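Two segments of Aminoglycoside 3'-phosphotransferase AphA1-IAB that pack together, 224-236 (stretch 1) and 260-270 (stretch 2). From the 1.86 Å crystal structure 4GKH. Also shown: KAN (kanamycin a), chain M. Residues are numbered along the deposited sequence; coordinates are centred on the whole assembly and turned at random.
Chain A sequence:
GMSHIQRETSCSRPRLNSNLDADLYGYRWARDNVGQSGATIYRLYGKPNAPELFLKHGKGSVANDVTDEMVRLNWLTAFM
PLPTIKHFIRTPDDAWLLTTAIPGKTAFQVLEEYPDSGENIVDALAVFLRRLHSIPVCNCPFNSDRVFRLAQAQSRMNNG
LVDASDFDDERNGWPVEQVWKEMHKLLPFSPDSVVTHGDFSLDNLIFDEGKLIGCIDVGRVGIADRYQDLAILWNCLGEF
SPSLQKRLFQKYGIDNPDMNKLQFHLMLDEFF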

# COMPACT_ATOMS: atom_id res chain seq x y z
N ALA A 224 -4.97 -6.02 10.95
CA ALA A 224 -4.23 -7.21 10.52
C ALA A 224 -2.99 -7.38 11.39
O ALA A 224 -2.71 -6.55 12.27
CB ALA A 224 -3.86 -7.09 9.05
N ASP A 225 -2.23 -8.45 11.19
CA ASP A 225 -1.00 -8.63 11.97
C ASP A 225 0.00 -7.55 11.56
O ASP A 225 0.05 -7.16 10.40
CB ASP A 225 -0.41 -10.03 11.72
CG ASP A 225 0.79 -10.32 12.61
OD1 ASP A 225 1.92 -9.95 12.22
OD2 ASP A 225 0.59 -10.90 13.70
N ARG A 226 0.82 -7.06 12.50
CA ARG A 226 1.78 -5.99 12.16
C ARG A 226 2.77 -6.40 11.06
O ARG A 226 3.28 -5.56 10.33
CB ARG A 226 2.52 -5.46 13.41
CG ARG A 226 3.41 -6.46 14.12
CD ARG A 226 4.08 -5.86 15.37
NE ARG A 226 3.19 -5.82 16.53
CZ ARG A 226 2.79 -4.70 17.15
NH1 ARG A 226 3.21 -3.51 16.75
NH2 ARG A 226 1.98 -4.78 18.20
N TYR A 227 3.02 -7.70 10.90
CA TYR A 227 3.93 -8.16 9.85
C TYR A 227 3.38 -8.00 8.42
O TYR A 227 4.12 -8.15 7.45
CB TYR A 227 4.40 -9.60 10.11
CG TYR A 227 5.53 -9.70 11.11
CD1 TYR A 227 5.31 -9.49 12.47
CD2 TYR A 227 6.82 -10.02 10.70
CE1 TYR A 227 6.35 -9.57 13.39
CE2 TYR A 227 7.87 -10.11 11.61
CZ TYR A 227 7.62 -9.88 12.96
OH TYR A 227 8.66 -9.98 13.86
N GLN A 228 2.10 -7.70 8.28
CA GLN A 228 1.57 -7.36 6.96
C GLN A 228 2.32 -6.17 6.37
O GLN A 228 2.62 -6.14 5.18
CB GLN A 228 0.08 -7.02 7.02
CG GLN A 228 -0.46 -6.41 5.70
CD GLN A 228 -0.33 -7.37 4.52
OE1 GLN A 228 -0.27 -8.59 4.70
NE2 GLN A 228 -0.28 -6.82 3.29
N ASP A 229 2.62 -5.19 7.21
CA ASP A 229 3.31 -3.99 6.74
C ASP A 229 4.82 -4.18 6.78
O ASP A 229 5.53 -3.77 5.87
CB ASP A 229 2.90 -2.76 7.57
CG ASP A 229 1.43 -2.33 7.29
OD1 ASP A 229 0.91 -2.64 6.19
OD2 ASP A 229 0.82 -1.68 8.18
N LEU A 230 5.30 -4.80 7.86
CA LEU A 230 6.72 -5.02 8.01
C LEU A 230 7.26 -5.87 6.85
O LEU A 230 8.34 -5.59 6.34
CB LEU A 230 7.03 -5.68 9.34
CG LEU A 230 6.87 -4.83 10.60
CD1 LEU A 230 6.79 -5.74 11.81
CD2 LEU A 230 8.05 -3.84 10.73
N ALA A 231 6.50 -6.89 6.43
CA ALA A 231 7.01 -7.83 5.43
C ALA A 231 7.21 -7.16 4.08
O ALA A 231 8.23 -7.35 3.41
CB ALA A 231 6.07 -9.04 5.27
N ILE A 232 6.22 -6.38 3.68
CA ILE A 232 6.26 -5.76 2.37
C ILE A 232 7.37 -4.73 2.27
O ILE A 232 8.07 -4.66 1.26
CB ILE A 232 4.88 -5.17 2.00
CG1 ILE A 232 3.88 -6.33 1.83
CG2 ILE A 232 4.96 -4.32 0.74
CD1 ILE A 232 2.50 -5.92 1.28
N LEU A 233 7.55 -3.93 3.33
CA LEU A 233 8.62 -2.93 3.29
C LEU A 233 9.98 -3.62 3.34
O LEU A 233 10.93 -3.22 2.65
CB LEU A 233 8.47 -1.95 4.46
CG LEU A 233 9.51 -0.82 4.48
CD1 LEU A 233 9.50 -0.07 3.16
CD2 LEU A 233 9.24 0.15 5.65
N TRP A 234 10.09 -4.65 4.17
CA TRP A 234 11.33 -5.43 4.29
C TRP A 234 11.72 -6.03 2.93
O TRP A 234 12.90 -6.07 2.54
CB TRP A 234 11.16 -6.52 5.36
CG TRP A 234 12.36 -7.37 5.61
CD1 TRP A 234 13.36 -7.12 6.51
CD2 TRP A 234 12.69 -8.61 4.99
NE1 TRP A 234 14.30 -8.13 6.47
CE2 TRP A 234 13.91 -9.05 5.54
CE3 TRP A 234 12.08 -9.39 4.00
CZ2 TRP A 234 14.53 -10.24 5.14
CZ3 TRP A 234 12.70 -10.57 3.60
CH2 TRP A 234 13.90 -10.99 4.17
N ASN A 235 10.71 -6.50 2.21
CA ASN A 235 10.94 -7.07 0.88
C ASN A 235 11.51 -5.99 -0.07
O ASN A 235 12.51 -6.23 -0.76
CB ASN A 235 9.64 -7.67 0.31
CG ASN A 235 9.89 -8.55 -0.91
OD1 ASN A 235 10.88 -9.28 -0.96
ND2 ASN A 235 9.00 -8.49 -1.88
N CYS A 236 10.91 -4.80 -0.06
CA CYS A 236 11.37 -3.69 -0.90
C CYS A 236 12.81 -3.33 -0.62
O CYS A 236 13.62 -3.14 -1.55
CB CYS A 236 10.51 -2.45 -0.66
SG CYS A 236 8.84 -2.66 -1.33
N ASN A 260 8.75 -16.83 10.58
CA ASN A 260 7.53 -17.48 10.12
C ASN A 260 6.46 -16.48 9.69
O ASN A 260 5.82 -16.65 8.65
CB ASN A 260 6.97 -18.42 11.18
CG ASN A 260 5.73 -19.16 10.72
OD1 ASN A 260 5.81 -20.08 9.91
ND2 ASN A 260 4.57 -18.76 11.24
N LYS A 261 6.28 -15.43 10.49
CA LYS A 261 5.28 -14.42 10.14
C LYS A 261 5.76 -13.59 8.96
O LYS A 261 4.97 -13.17 8.12
CB LYS A 261 4.95 -13.52 11.34
CG LYS A 261 4.15 -14.22 12.43
CD LYS A 261 3.21 -13.26 13.16
CE LYS A 261 3.93 -12.36 14.12
NZ LYS A 261 2.93 -11.73 15.03
N LEU A 262 7.07 -13.36 8.90
CA LEU A 262 7.63 -12.64 7.77
C LEU A 262 7.34 -13.41 6.46
O LEU A 262 6.79 -12.86 5.49
CB LEU A 262 9.14 -12.47 7.96
CG LEU A 262 9.94 -11.67 6.94
CD1 LEU A 262 9.33 -10.31 6.74
CD2 LEU A 262 11.40 -11.53 7.38
N GLN A 263 7.68 -14.69 6.47
CA GLN A 263 7.55 -15.52 5.29
C GLN A 263 6.08 -15.65 4.90
O GLN A 263 5.72 -15.53 3.72
CB GLN A 263 8.14 -16.90 5.56
CG GLN A 263 7.96 -17.88 4.42
CD GLN A 263 9.02 -17.73 3.35
OE1 GLN A 263 9.55 -16.64 3.12
NE2 GLN A 263 9.36 -18.84 2.69
N PHE A 264 5.22 -15.87 5.89
CA PHE A 264 3.80 -15.93 5.59
C PHE A 264 3.29 -14.70 4.83
O PHE A 264 2.61 -14.83 3.82
CB PHE A 264 2.92 -16.19 6.82
CG PHE A 264 1.45 -16.09 6.52
CD1 PHE A 264 0.78 -17.18 5.97
CD2 PHE A 264 0.76 -14.90 6.71
CE1 PHE A 264 -0.57 -17.10 5.66
CE2 PHE A 264 -0.59 -14.80 6.38
CZ PHE A 264 -1.25 -15.91 5.86
N HIS A 265 3.63 -13.51 5.31
CA HIS A 265 3.09 -12.31 4.70
C HIS A 265 3.69 -12.00 3.33
O HIS A 265 3.01 -11.45 2.46
CB HIS A 265 3.19 -11.11 5.66
CG HIS A 265 2.22 -11.18 6.80
ND1 HIS A 265 2.53 -11.79 8.00
CD2 HIS A 265 0.93 -10.80 6.90
CE1 HIS A 265 1.48 -11.74 8.80
NE2 HIS A 265 0.49 -11.14 8.15
N LEU A 266 4.95 -12.37 3.14
CA LEU A 266 5.59 -12.27 1.83
C LEU A 266 4.87 -13.19 0.84
O LEU A 266 4.60 -12.81 -0.30
CB LEU A 266 7.05 -12.71 1.93
CG LEU A 266 7.96 -11.73 2.67
CD1 LEU A 266 9.33 -12.34 2.89
CD2 LEU A 266 8.05 -10.45 1.88
N MSE A 267 4.59 -14.40 1.27
CA MSE A 267 3.91 -15.34 0.39
C MSE A 267 2.49 -14.86 0.09
O MSE A 267 2.02 -14.96 -1.05
CB MSE A 267 3.94 -16.74 0.99
CG MSE A 267 5.35 -17.35 1.05
SE MSE A 267 5.33 -19.15 1.71
CE MSE A 267 4.98 -20.05 0.03
N LEU A 268 1.82 -14.30 1.08
CA LEU A 268 0.44 -13.83 0.85
C LEU A 268 0.41 -12.71 -0.18
O LEU A 268 -0.49 -12.65 -1.02
CB LEU A 268 -0.21 -13.39 2.16
CG LEU A 268 -1.67 -12.93 2.14
CD1 LEU A 268 -2.59 -14.08 1.72
CD2 LEU A 268 -2.06 -12.42 3.52
N ASP A 269 1.42 -11.85 -0.14
CA ASP A 269 1.44 -10.72 -1.07
C ASP A 269 1.67 -11.15 -2.52
O ASP A 269 1.37 -10.37 -3.44
CB ASP A 269 2.44 -9.63 -0.64
CG ASP A 269 2.13 -8.26 -1.26
OD1 ASP A 269 0.97 -7.83 -1.22
OD2 ASP A 269 3.06 -7.59 -1.77
N GLU A 270 2.16 -12.37 -2.74
CA GLU A 270 2.31 -12.90 -4.11
C GLU A 270 0.98 -12.95 -4.85
O GLU A 270 0.92 -12.90 -6.09
CB GLU A 270 2.93 -14.31 -4.10
CG GLU A 270 4.33 -14.43 -3.47
CD GLU A 270 5.44 -13.76 -4.28
OE1 GLU A 270 5.20 -12.69 -4.88
OE2 GLU A 270 6.57 -14.29 -4.29
C1 KAN M . 3.13 -5.02 -6.84
C2 KAN M . 2.78 -3.66 -6.29
C3 KAN M . 1.41 -3.63 -5.64
C4 KAN M . 0.38 -4.04 -6.69
C5 KAN M . 0.71 -5.43 -7.18
C6 KAN M . -0.34 -5.74 -8.24
C7 KAN M . 5.80 -9.22 -5.04
C8 KAN M . 6.30 -8.11 -5.94
C9 KAN M . 5.43 -6.86 -5.67
C10 KAN M . 3.95 -7.12 -6.01
C11 KAN M . 3.47 -8.24 -5.05
C12 KAN M . 4.31 -9.49 -5.31
C13 KAN M . 8.53 -7.35 -6.64
C14 KAN M . 9.89 -8.01 -6.40
C15 KAN M . 10.53 -7.65 -5.08
C16 KAN M . 10.71 -6.15 -5.02
C17 KAN M . 9.32 -5.54 -5.15
C18 KAN M . 9.30 -4.01 -4.92
N1 KAN M . -0.12 -7.09 -8.78
N2 KAN M . 2.06 -8.54 -5.34
N3 KAN M . 6.63 -10.40 -5.37
N4 KAN M . 11.85 -8.28 -4.98
O5 KAN M . 2.04 -5.42 -7.75
O6 KAN M . 3.78 -3.29 -5.32
O7 KAN M . 1.17 -2.30 -5.18
O8 KAN M . -0.94 -4.06 -6.12
O9 KAN M . 3.15 -5.95 -5.75
O10 KAN M . 5.98 -5.70 -6.35
O11 KAN M . 7.70 -7.94 -5.64
O12 KAN M . 8.70 -5.93 -6.42
O13 KAN M . 9.67 -9.42 -6.56
O14 KAN M . 11.26 -5.82 -3.76
O15 KAN M . 7.92 -3.55 -4.88
O HOH W 1 -2.22 -10.50 8.83
O HOH W 2 0.52 -10.03 2.55
O HOH W 3 -0.72 -8.48 0.87

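The strongest bond between the two stretches is the salt bridge from Lys261 to Asp225, in which Lys261 NZ donates to Asp225 OD2 at 2.8 Å. Both residues are buried, where an unpaired charge would be costly, so each offsets the other. The carboxylate also does a second job: Asp225 OD1 accepts from Tyr227 N at 2.8 Å, capping the turn that leads into the first helix. A short, two-oxygen side chain suits this position because it can hold a backbone amide of its own segment and an ammonium of the other at once.

His265 is the next polar centre. Its ND1 donates to Lys261 O, 2.8 Å away and one turn earlier, which fixes the ring and leaves NE2 free to face the first stretch. There water 1 lies 2.9 Å from His265 NE2 and accepts from Asp225 N at 3.1 Å. Two more waters extend this bridging around Gln228. Water 2 donates to Gln228 OE1 (2.7 Å) and to His265 O (2.9 Å), while water 3 accepts from Gln228 NE2 (3.0 Å) and donates to Asp269 OD1 (2.8 Å). An amide, with an acceptor and a donor at its tip, can serve both waters.

The helices, 227-236 and 260-269, cross at 76° with their axes 8.4 Å apart at closest approach. So steep a crossing confines direct backbone proximity to a small region, where Ala231 CA lies 5.4 Å from Leu262 CA and Gln228 CA 5.6 Å from His265 CA. Alanine suits this close passage: its methyl takes little room, and Ala231 CB reaches His265 CB at 3.6 Å and Leu262 CD1 at 3.8 Å. The flat His265 ring also packs closely, with Gln228 N and Tyr227 C over one face.

Farther out, aromatic rings meet aliphatic chains. Lys261 CB sits over a face of the Tyr227 ring, 4.1 Å from its centroid, so the lysine uses its hydrocarbon portion for packing and its charged end for the salt bridge. Leu262 CD2 lies almost exactly along the normal to the six-membered ring of Trp234, 3.8 Å from that ring's centroid, a CH-pi contact that suits a branched leucine. Leu266 continues the apolar surface, with CD1 3.9 Å from Trp234 CZ3 and CD2 3.6 Å from Asn235 CB. At the other flank, Ile232 extends its CD1 to within 3.5 Å of Asp269 CG. Beyond this contact, Asp269 O accepts a 2.7 Å hydrogen bond from kanamycin N2, placing the antibiotic beside the helix pair.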